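Local coordinates for protein ATP-dependent DNA helicase RecQ (Porphyromonas gingivalis, PDB 3IUO) that probably couples ATP hydrolysis to the unwinding of duplex DNA while translocating 3'-5', the chain here being only its C-terminal domain, at residues M21-I29 with H42-V53; M73-I81 with Y104-K115. One frame throughout, in Å; residues are numbered along the deposited sequence. Where two conformers were deposited one is given.

Contact 1: residues M21-I29 with H42-V53; sequences MKVSIVQQI and HGLDFPELLSEV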
loop_
_atom_site.group_PDB
_atom_site.type_symbol
_atom_site.label_atom_id
_atom_site.label_comp_id
_atom_site.label_asym_id
_atom_site.label_seq_id
_atom_site.Cartn_x
_atom_site.Cartn_y
_atom_site.Cartn_z
HETATM N N MSE B 21 10.837 6.639 -21.699
HETATM C CA MSE B 21 10.456 7.866 -21.016
HETATM C C MSE B 21 10.811 7.744 -19.550
HETATM O O MSE B 21 11.285 8.699 -18.946
HETATM C CB MSE B 21 8.960 8.156 -21.170
HETATM C CG MSE B 21 8.518 9.466 -20.492
HETATM SE SE MSE B 21 6.569 9.686 -20.429
HETATM C CE MSE B 21 6.143 7.906 -19.736
ATOM N N LYS B 22 10.587 6.560 -18.986
ATOM C CA LYS B 22 10.917 6.329 -17.594
ATOM C C LYS B 22 12.416 6.356 -17.350
ATOM O O LYS B 22 12.873 6.885 -16.344
ATOM C CB LYS B 22 10.276 5.038 -17.080
ATOM C CG LYS B 22 8.741 5.137 -16.897
ATOM C CD LYS B 22 8.093 3.835 -16.405
ATOM C CE LYS B 22 7.962 2.803 -17.514
ATOM N NZ LYS B 22 7.321 1.576 -16.974
ATOM N N VAL B 23 13.182 5.828 -18.306
ATOM C CA VAL B 23 14.630 5.869 -18.189
ATOM C C VAL B 23 15.064 7.339 -18.158
ATOM O O VAL B 23 15.928 7.707 -17.345
ATOM C CB VAL B 23 15.320 5.082 -19.323
ATOM C CG1 VAL B 23 16.811 5.467 -19.420
ATOM C CG2 VAL B 23 15.163 3.570 -19.106
ATOM N N SER B 24 14.469 8.158 -19.040
ATOM C CA SER B 24 14.764 9.592 -19.105
ATOM C C SER B 24 14.414 10.290 -17.798
ATOM O O SER B 24 15.189 11.089 -17.286
ATOM C CB SER B 24 14.007 10.252 -20.261
ATOM O OG SER B 24 14.556 9.877 -21.509
ATOM N N ILE B 25 13.247 9.965 -17.239
ATOM C CA ILE B 25 12.807 10.583 -15.970
ATOM C C ILE B 25 13.793 10.291 -14.828
ATOM O O ILE B 25 14.129 11.180 -14.031
ATOM C CB ILE B 25 11.373 10.152 -15.605
ATOM C CG1 ILE B 25 10.390 10.834 -16.574
ATOM C CG2 ILE B 25 11.006 10.576 -14.185
ATOM C CD1 ILE B 25 8.984 10.215 -16.577
ATOM N N VAL B 26 14.242 9.046 -14.752
ATOM C CA VAL B 26 15.214 8.645 -13.733
ATOM C C VAL B 26 16.504 9.445 -13.903
ATOM O O VAL B 26 17.076 9.925 -12.934
ATOM C CB VAL B 26 15.464 7.128 -13.801
ATOM C CG1 VAL B 26 16.637 6.735 -12.895
ATOM C CG2 VAL B 26 14.206 6.383 -13.402
ATOM N N GLN B 27 16.936 9.610 -15.153
ATOM C CA GLN B 27 18.158 10.368 -15.415
ATOM C C GLN B 27 17.976 11.828 -15.020
ATOM O O GLN B 27 18.881 12.427 -14.425
ATOM C CB GLN B 27 18.558 10.236 -16.884
ATOM C CG GLN B 27 19.028 8.832 -17.248
ATOM C CD GLN B 27 19.308 8.649 -18.738
ATOM O OE1 GLN B 27 18.794 9.391 -19.586
ATOM N NE2 GLN B 27 20.110 7.641 -19.062
ATOM N N GLN B 28 16.807 12.392 -15.351
ATOM C CA GLN B 28 16.474 13.769 -14.973
ATOM C C GLN B 28 16.490 13.961 -13.456
ATOM O O GLN B 28 17.034 14.945 -12.945
ATOM C CB GLN B 28 15.130 14.205 -15.566
ATOM C CG GLN B 28 15.221 14.556 -17.058
ATOM C CD GLN B 28 13.852 14.606 -17.702
ATOM O OE1 GLN B 28 13.094 13.620 -17.680
ATOM N NE2 GLN B 28 13.518 15.745 -18.275
ATOM N N ILE B 29 15.928 12.998 -12.732
ATOM C CA ILE B 29 15.874 13.118 -11.288
ATOM C C ILE B 29 17.285 13.029 -10.733
ATOM O O ILE B 29 17.641 13.776 -9.830
ATOM C CB ILE B 29 14.959 12.058 -10.657
ATOM C CG1 ILE B 29 13.474 12.399 -10.943
ATOM C CG2 ILE B 29 15.198 11.963 -9.143
ATOM C CD1 ILE B 29 12.497 11.277 -10.615
ATOM N N HIS B 42 8.132 16.263 -20.747
ATOM C CA HIS B 42 7.506 15.054 -21.298
ATOM C C HIS B 42 6.035 15.243 -21.688
ATOM O O HIS B 42 5.326 14.271 -21.973
ATOM C CB HIS B 42 7.661 13.894 -20.315
ATOM C CG HIS B 42 9.075 13.441 -20.153
ATOM N ND1 HIS B 42 9.763 12.800 -21.159
ATOM C CD2 HIS B 42 9.934 13.541 -19.110
ATOM C CE1 HIS B 42 10.986 12.522 -20.741
ATOM N NE2 HIS B 42 11.115 12.967 -19.506
ATOM N N GLY B 43 5.577 16.493 -21.689
ATOM C CA GLY B 43 4.186 16.808 -22.032
ATOM C C GLY B 43 3.204 16.212 -21.037
ATOM O O GLY B 43 2.089 15.834 -21.401
ATOM N N LEU B 44 3.629 16.108 -19.777
ATOM C CA LEU B 44 2.772 15.563 -18.730
ATOM C C LEU B 44 2.274 16.674 -17.819
ATOM O O LEU B 44 2.980 17.666 -17.601
ATOM C CB LEU B 44 3.555 14.538 -17.889
ATOM C CG LEU B 44 4.175 13.321 -18.576
ATOM C CD1 LEU B 44 5.069 12.567 -17.575
ATOM C CD2 LEU B 44 3.125 12.392 -19.168
ATOM N N ASP B 45 1.062 16.526 -17.278
ATOM C CA ASP B 45 0.681 17.389 -16.164
ATOM C C ASP B 45 1.293 16.792 -14.892
ATOM O O ASP B 45 1.818 15.662 -14.917
ATOM C CB ASP B 45 -0.833 17.666 -16.065
ATOM C CG ASP B 45 -1.655 16.447 -15.743
ATOM O OD1 ASP B 45 -2.893 16.508 -15.931
ATOM O OD2 ASP B 45 -1.100 15.438 -15.273
ATOM N N PHE B 46 1.273 17.551 -13.800
ATOM C CA PHE B 46 1.995 17.122 -12.603
ATOM C C PHE B 46 1.523 15.765 -12.058
ATOM O O PHE B 46 2.343 14.877 -11.787
ATOM C CB PHE B 46 1.990 18.205 -11.515
ATOM C CG PHE B 46 3.060 18.004 -10.486
ATOM C CD1 PHE B 46 4.387 18.250 -10.798
ATOM C CD2 PHE B 46 2.747 17.546 -9.219
ATOM C CE1 PHE B 46 5.384 18.040 -9.862
ATOM C CE2 PHE B 46 3.733 17.329 -8.278
ATOM C CZ PHE B 46 5.059 17.588 -8.591
ATOM N N PRO B 47 0.198 15.580 -11.922
ATOM C CA PRO B 47 -0.244 14.281 -11.410
ATOM C C PRO B 47 0.140 13.099 -12.297
ATOM O O PRO B 47 0.432 12.015 -11.769
ATOM C CB PRO B 47 -1.762 14.434 -11.344
ATOM C CG PRO B 47 -1.972 15.880 -11.212
ATOM C CD PRO B 47 -0.934 16.511 -12.067
ATOM N N GLU B 48 0.160 13.303 -13.612
ATOM C CA GLU B 48 0.624 12.269 -14.531
ATOM C C GLU B 48 2.101 11.971 -14.300
ATOM O O GLU B 48 2.509 10.815 -14.359
ATOM C CB GLU B 48 0.415 12.673 -15.990
ATOM C CG GLU B 48 -1.043 12.688 -16.460
ATOM C CD GLU B 48 -1.240 13.374 -17.819
ATOM O OE1 GLU B 48 -0.405 14.213 -18.229
ATOM O OE2 GLU B 48 -2.260 13.091 -18.476
ATOM N N LEU B 49 2.900 13.002 -14.056
ATOM C CA LEU B 49 4.314 12.754 -13.725
ATOM C C LEU B 49 4.433 11.927 -12.438
ATOM O O LEU B 49 5.199 10.960 -12.380
ATOM C CB LEU B 49 5.103 14.064 -13.632
ATOM C CG LEU B 49 6.567 13.833 -13.237
ATOM C CD1 LEU B 49 7.312 12.921 -14.221
ATOM C CD2 LEU B 49 7.235 15.144 -13.080
ATOM N N LEU B 50 3.663 12.302 -11.416
ATOM C CA LEU B 50 3.656 11.557 -10.170
ATOM C C LEU B 50 3.353 10.089 -10.406
ATOM O O LEU B 50 3.992 9.222 -9.786
ATOM C CB LEU B 50 2.680 12.158 -9.148
ATOM C CG LEU B 50 3.045 13.532 -8.562
ATOM C CD1 LEU B 50 1.890 14.065 -7.723
ATOM C CD2 LEU B 50 4.324 13.491 -7.746
ATOM N N SER B 51 2.393 9.811 -11.297
ATOM C CA SER B 51 2.051 8.420 -11.599
ATOM C C SER B 51 3.228 7.668 -12.207
ATOM O O SER B 51 3.469 6.513 -11.871
ATOM C CB SER B 51 0.830 8.337 -12.477
ATOM O OG SER B 51 -0.303 8.837 -11.792
ATOM N N GLU B 52 3.961 8.326 -13.100
ATOM C CA GLU B 52 5.151 7.686 -13.683
ATOM C C GLU B 52 6.264 7.455 -12.661
ATOM O O GLU B 52 6.889 6.389 -12.644
ATOM C CB GLU B 52 5.716 8.522 -14.829
ATOM C CG GLU B 52 4.731 8.765 -15.957
ATOM C CD GLU B 52 4.404 7.529 -16.778
ATOM O OE1 GLU B 52 5.149 6.529 -16.714
ATOM O OE2 GLU B 52 3.404 7.575 -17.530
ATOM N N VAL B 53 6.485 8.433 -11.791
ATOM C CA VAL B 53 7.514 8.296 -10.727
ATOM C C VAL B 53 7.085 7.168 -9.759
ATOM O O VAL B 53 7.908 6.373 -9.336
ATOM C CB VAL B 53 7.728 9.623 -9.999
ATOM C CG1 VAL B 53 8.626 9.422 -8.797
ATOM C CG2 VAL B 53 8.310 10.658 -10.960
#
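In the helix-turn-helix domain of this RecQ fragment, residues 21-29 of helix 15-30 pack against the turn and helix made by residues 42-53, with His-42 and Glu-52 reaching toward Met-21 and Ile-25. The short helical axes run nearly perpendicular (95°) and come within 11.0 Å of each other. Met-21, a selenomethionine, has CG anti to its backbone N (chi1 -179°), which carries that methylene over one face of the His-42 imidazole in a CH-pi contact, 4.0 Å from CG to the ring centroid. A bend at chi3 then turns Met-21 CE toward the carboxylate of Glu-52, where it lies 3.5 Å from CD. Ser-24 CB sits at the imidazole edge, 3.8 Å from His-42 CE1, while Ile-25 CG1 approaches the ring obliquely. Beyond the imidazole, Ile-25 CD1 meets Leu-49 CD1 at 4.0 Å, the two side chains running antiparallel alongside each other. Val-53 CG2 touches both Ile-25 CG2 and Ile-29 CD1, and Ile-38 of helix 35-41 adds to the same apolar layer. Gly-43, at positive phi, is the C' residue of a Schellman motif that ends helix 35-41; Asp-45 and Glu-48 then start the next helix with a capping box, Glu-48 N giving its hydrogen to Asp-45 OD2. Lys-22 NZ stays 5.4 Å from Glu-52 OE1, so their opposite charges probably attract only at a distance. Carbon, not charge, thus lines most of this contact on the first helix: methylenes and methyls of Met-21, Ser-24 and Ile-25 meet the imidazole and the carboxylate of the second segment.

Contact 2: residues M73-I81 with Y104-K115; sequences MDEDHLEDI and YSEEEIRLVRIK
His-77 and Glu-108 both hold CG anti to the carbonyl carbon (chi1 -72° and -77°), and the glutamate chain runs on extended, which brings OE2 to the imidazole ND1. The pair joins helix 75-87 to helix 106-121 in the all-helical C-terminal domain, at the point where a capping box opens the second helix. His-77 ND1 donates to Glu-108 OE2 over 2.7 Å, nearly straight and close to the ring plane, meeting the oxygen on its syn side. The other oxygen, OE1, accepts from Ser-105 N through its anti lone pair, and Glu-108 N in turn donates to Ser-105 OG, which completes the capping box; one carboxylate therefore serves both the helix start and the neighbouring helix. Tyr-104 turns its ring edge onto a face of His-77 in a T-shaped stack, centroids 4.8 Å apart and planes at 75°, while Asp-74 CB lies over the opposite imidazole face. Ile-81 covers a face of the phenol, with CG1 4.0 Å from the ring centroid. Its CG2 branch presses on Val-112 CB at 3.6 Å. Farther along, Leu-78 CD1 packs on Val-112 CG2 and reaches the aliphatic chain of Lys-115, whose NZ forms salt bridges with Glu-119 and Asp-66. Met-73, a selenomethionine, bends at chi3 to set CE against Val-112 CG2, 3.6 Å away, and SE near Leu-111 CB. At the outer end of the tyrosine, OH gives a weak hydrogen bond to Asp-80 OD2 at 3.1 Å.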
loop_
_atom_site.group_PDB
_atom_site.type_symbol
_atom_site.label_atom_id
_atom_site.label_comp_id
_atom_site.label_asym_id
_atom_site.label_seq_id
_atom_site.Cartn_x
_atom_site.Cartn_y
_atom_site.Cartn_z
HETATM N N MSE B 73 8.151 22.134 -0.642
HETATM C CA MSE B 73 7.214 21.760 0.411
HETATM C C MSE B 73 7.522 22.415 1.742
HETATM O O MSE B 73 8.687 22.611 2.102
HETATM C CB MSE B 73 7.129 20.232 0.570
HETATM C CG MSE B 73 6.232 19.574 -0.470
HETATM SE SE MSE B 73 5.922 17.686 -0.093
HETATM C CE MSE B 73 5.775 17.819 1.869
ATOM N N ASP B 74 6.462 22.775 2.453
ATOM C CA ASP B 74 6.595 23.269 3.820
ATOM C C ASP B 74 7.260 22.181 4.676
ATOM O O ASP B 74 6.861 20.999 4.625
ATOM C CB ASP B 74 5.225 23.645 4.386
ATOM N N GLU B 75 8.282 22.581 5.445
ATOM C CA GLU B 75 9.076 21.633 6.260
ATOM C C GLU B 75 8.292 20.790 7.277
ATOM O O GLU B 75 8.518 19.574 7.380
ATOM C CB GLU B 75 10.261 22.338 6.937
ATOM N N ASP B 76 7.372 21.418 8.014
ATOM C CA ASP B 76 6.502 20.697 8.972
ATOM C C ASP B 76 5.525 19.725 8.289
ATOM O O ASP B 76 5.174 18.686 8.856
ATOM C CB ASP B 76 5.722 21.681 9.860
ATOM C CG ASP B 76 6.627 22.526 10.755
ATOM O OD1 ASP B 76 7.422 21.952 11.538
ATOM O OD2 ASP B 76 6.528 23.777 10.699
ATOM N N HIS B 77 5.065 20.093 7.093
ATOM C CA HIS B 77 4.242 19.208 6.268
ATOM C C HIS B 77 5.031 17.952 5.910
ATOM O O HIS B 77 4.546 16.836 6.101
ATOM C CB HIS B 77 3.763 19.943 5.015
ATOM C CG HIS B 77 2.704 20.976 5.280
ATOM N ND1 HIS B 77 1.757 21.323 4.344
ATOM C CD2 HIS B 77 2.421 21.710 6.386
ATOM C CE1 HIS B 77 0.951 22.243 4.847
ATOM N NE2 HIS B 77 1.337 22.501 6.085
ATOM N N LEU B 78 6.254 18.131 5.417
ATOM C CA LEU B 78 7.131 16.979 5.104
ATOM C C LEU B 78 7.334 16.054 6.325
ATOM O O LEU B 78 7.152 14.843 6.206
ATOM C CB LEU B 78 8.490 17.444 4.539
ATOM C CG LEU B 78 9.684 16.484 4.430
ATOM C CD1 LEU B 78 9.348 15.331 3.510
ATOM C CD2 LEU B 78 10.939 17.223 3.935
ATOM N N GLU B 79 7.699 16.629 7.477
ATOM C CA GLU B 79 7.931 15.855 8.695
ATOM C C GLU B 79 6.682 15.097 9.145
ATOM O O GLU B 79 6.754 13.908 9.458
ATOM C CB GLU B 79 8.487 16.747 9.821
ATOM C CG GLU B 79 9.007 15.974 11.039
ATOM C CD GLU B 79 9.606 16.881 12.119
ATOM O OE1 GLU B 79 8.861 17.637 12.783
ATOM O OE2 GLU B 79 10.836 16.836 12.324
ATOM N N ASP B 80 5.535 15.767 9.167
ATOM C CA ASP B 80 4.307 15.128 9.632
ATOM C C ASP B 80 3.842 13.986 8.717
ATOM O O ASP B 80 3.468 12.926 9.198
ATOM C CB ASP B 80 3.206 16.165 9.839
ATOM C CG ASP B 80 3.523 17.116 10.986
ATOM O OD1 ASP B 80 4.281 16.725 11.904
ATOM O OD2 ASP B 80 3.024 18.259 10.982
ATOM N N ILE B 81 3.907 14.199 7.406
ATOM C CA ILE B 81 3.522 13.150 6.471
ATOM C C ILE B 81 4.529 11.993 6.530
ATOM O O ILE B 81 4.138 10.832 6.503
ATOM C CB ILE B 81 3.385 13.691 5.019
ATOM C CG1 ILE B 81 2.291 14.770 4.939
ATOM C CG2 ILE B 81 3.024 12.567 4.055
ATOM C CD1 ILE B 81 2.449 15.651 3.707
ATOM N N TYR B 104 -3.365 17.964 4.438
ATOM C CA TYR B 104 -2.390 17.895 3.347
ATOM C C TYR B 104 -3.040 17.506 2.036
ATOM O O TYR B 104 -3.992 16.727 2.004
ATOM C CB TYR B 104 -1.280 16.913 3.711
ATOM C CG TYR B 104 -0.721 17.203 5.071
ATOM C CD1 TYR B 104 -0.017 18.384 5.317
ATOM C CD2 TYR B 104 -0.942 16.339 6.130
ATOM C CE1 TYR B 104 0.484 18.671 6.596
ATOM C CE2 TYR B 104 -0.446 16.617 7.403
ATOM C CZ TYR B 104 0.259 17.779 7.627
ATOM O OH TYR B 104 0.742 18.062 8.886
ATOM N N SER B 105 -2.534 18.078 0.954
ATOM C CA SER B 105 -3.053 17.783 -0.370
ATOM C C SER B 105 -2.624 16.395 -0.840
ATOM O O SER B 105 -1.639 15.818 -0.353
ATOM C CB SER B 105 -2.593 18.837 -1.376
ATOM O OG SER B 105 -1.198 18.719 -1.662
ATOM N N GLU B 106 -3.357 15.884 -1.816
ATOM C CA GLU B 106 -2.993 14.619 -2.451
ATOM C C GLU B 106 -1.574 14.691 -3.028
ATOM O O GLU B 106 -0.793 13.750 -2.866
ATOM C CB GLU B 106 -3.982 14.280 -3.554
ATOM C CG GLU B 106 -3.786 12.871 -4.129
ATOM C CD GLU B 106 -4.882 12.476 -5.112
ATOM O OE1 GLU B 106 -4.598 11.703 -6.052
ATOM O OE2 GLU B 106 -6.029 12.937 -4.945
ATOM N N GLU B 107 -1.232 15.797 -3.682
ATOM C CA GLU B 107 0.124 15.942 -4.221
ATOM C C GLU B 107 1.226 15.934 -3.162
ATOM O O GLU B 107 2.290 15.308 -3.369
ATOM C CB GLU B 107 0.238 17.153 -5.134
ATOM C CG GLU B 107 -0.500 16.921 -6.429
ATOM C CD GLU B 107 -0.474 18.103 -7.354
ATOM O OE1 GLU B 107 0.328 19.029 -7.118
ATOM O OE2 GLU B 107 -1.250 18.085 -8.338
ATOM N N GLU B 108 0.995 16.611 -2.043
ATOM C CA GLU B 108 1.998 16.589 -0.970
ATOM C C GLU B 108 2.208 15.172 -0.460
ATOM O O GLU B 108 3.348 14.736 -0.285
ATOM C CB GLU B 108 1.564 17.462 0.190
ATOM C CG GLU B 108 1.742 18.932 -0.040
ATOM C CD GLU B 108 1.182 19.736 1.124
ATOM O OE1 GLU B 108 -0.051 19.657 1.390
ATOM O OE2 GLU B 108 1.973 20.443 1.781
ATOM N N ILE B 109 1.097 14.464 -0.258
ATOM C CA ILE B 109 1.109 13.121 0.300
ATOM C C ILE B 109 1.761 12.163 -0.687
ATOM O O ILE B 109 2.598 11.339 -0.276
ATOM C CB ILE B 109 -0.307 12.644 0.686
ATOM C CG1 ILE B 109 -0.830 13.460 1.873
ATOM C CG2 ILE B 109 -0.271 11.154 1.037
ATOM C CD1 ILE B 109 -2.317 13.263 2.131
ATOM N N ARG B 110 1.405 12.277 -1.973
ATOM C CA ARG B 110 2.049 11.451 -2.993
ATOM C C ARG B 110 3.571 11.647 -3.065
ATOM O O ARG B 110 4.316 10.667 -3.187
ATOM C CB ARG B 110 1.432 11.658 -4.377
ATOM C CG ARG B 110 0.034 11.112 -4.432
ATOM C CD ARG B 110 -0.628 11.464 -5.748
ATOM N NE ARG B 110 -0.144 10.614 -6.838
ATOM C CZ ARG B 110 -0.487 10.764 -8.109
ATOM N NH1 ARG B 110 -1.272 11.770 -8.484
ATOM N NH2 ARG B 110 -0.048 9.917 -9.025
ATOM N N LEU B 111 4.043 12.902 -3.007
ATOM C CA LEU B 111 5.475 13.185 -3.026
ATOM C C LEU B 111 6.204 12.535 -1.856
ATOM O O LEU B 111 7.274 11.936 -2.033
ATOM C CB LEU B 111 5.724 14.702 -3.022
ATOM C CG LEU B 111 5.498 15.361 -4.392
ATOM C CD1 LEU B 111 5.510 16.908 -4.267
ATOM C CD2 LEU B 111 6.560 14.945 -5.446
ATOM N N VAL B 112 5.666 12.687 -0.652
ATOM C CA VAL B 112 6.368 12.171 0.507
ATOM C C VAL B 112 6.318 10.649 0.477
ATOM O O VAL B 112 7.284 10.022 0.907
ATOM C CB VAL B 112 5.821 12.728 1.832
ATOM C CG1 VAL B 112 6.582 12.164 3.041
ATOM C CG2 VAL B 112 5.958 14.232 1.809
ATOM N N ARG B 113 5.213 10.090 -0.020
ATOM C CA ARG B 113 5.065 8.634 -0.122
ATOM C C ARG B 113 6.136 8.071 -1.090
ATOM O O ARG B 113 6.715 7.027 -0.812
ATOM C CB ARG B 113 3.652 8.315 -0.599
ATOM C CG ARG B 113 3.358 6.822 -0.773
ATOM C CD ARG B 113 1.912 6.574 -1.112
ATOM N NE ARG B 113 1.672 5.140 -1.367
ATOM C CZ ARG B 113 1.777 4.584 -2.562
ATOM N NH1 ARG B 113 2.135 5.323 -3.611
ATOM N NH2 ARG B 113 1.562 3.284 -2.696
ATOM N N ILE B 114 6.391 8.763 -2.195
ATOM C CA ILE B 114 7.505 8.366 -3.114
ATOM C C ILE B 114 8.822 8.319 -2.372
ATOM O O ILE B 114 9.569 7.333 -2.457
ATOM C CB ILE B 114 7.576 9.295 -4.348
ATOM C CG1 ILE B 114 6.377 8.999 -5.269
ATOM C CG2 ILE B 114 8.920 9.197 -5.081
ATOM C CD1 ILE B 114 6.026 10.173 -6.170
ATOM N N LYS B 115 9.118 9.388 -1.627
ATOM C CA LYS B 115 10.357 9.477 -0.852
ATOM C C LYS B 115 10.450 8.284 0.128
ATOM O O LYS B 115 11.473 7.586 0.214
ATOM C CB LYS B 115 10.348 10.796 -0.092
ATOM C CG LYS B 115 11.476 10.911 0.932
ATOM C CD LYS B 115 11.385 12.248 1.617
ATOM C CE LYS B 115 12.191 12.279 2.914
ATOM N NZ LYS B 115 13.670 12.188 2.651
#

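In the fold
Contact 1 closes before contact 2 opens along the chain, and the two lie on opposite sides of its centre, their centres about 18 Å apart. Helices 46-58 and 106-121 connect them directly. The second helix of each contact turns another side to its counterpart: Ser-51 OG lies 3.0 Å from Arg-110 NH2 in a probable hydrogen bond, and Leu-50 CD2 meets Leu-111 CD2 at 3.5 Å. Arg-110 NE also forms a salt bridge with Glu-54, so one guanidinium ties helix 46-58 to helix 106-121. Through these pairs the helix-turn-helix part of contact 1 packs against the C-terminal helix of contact 2.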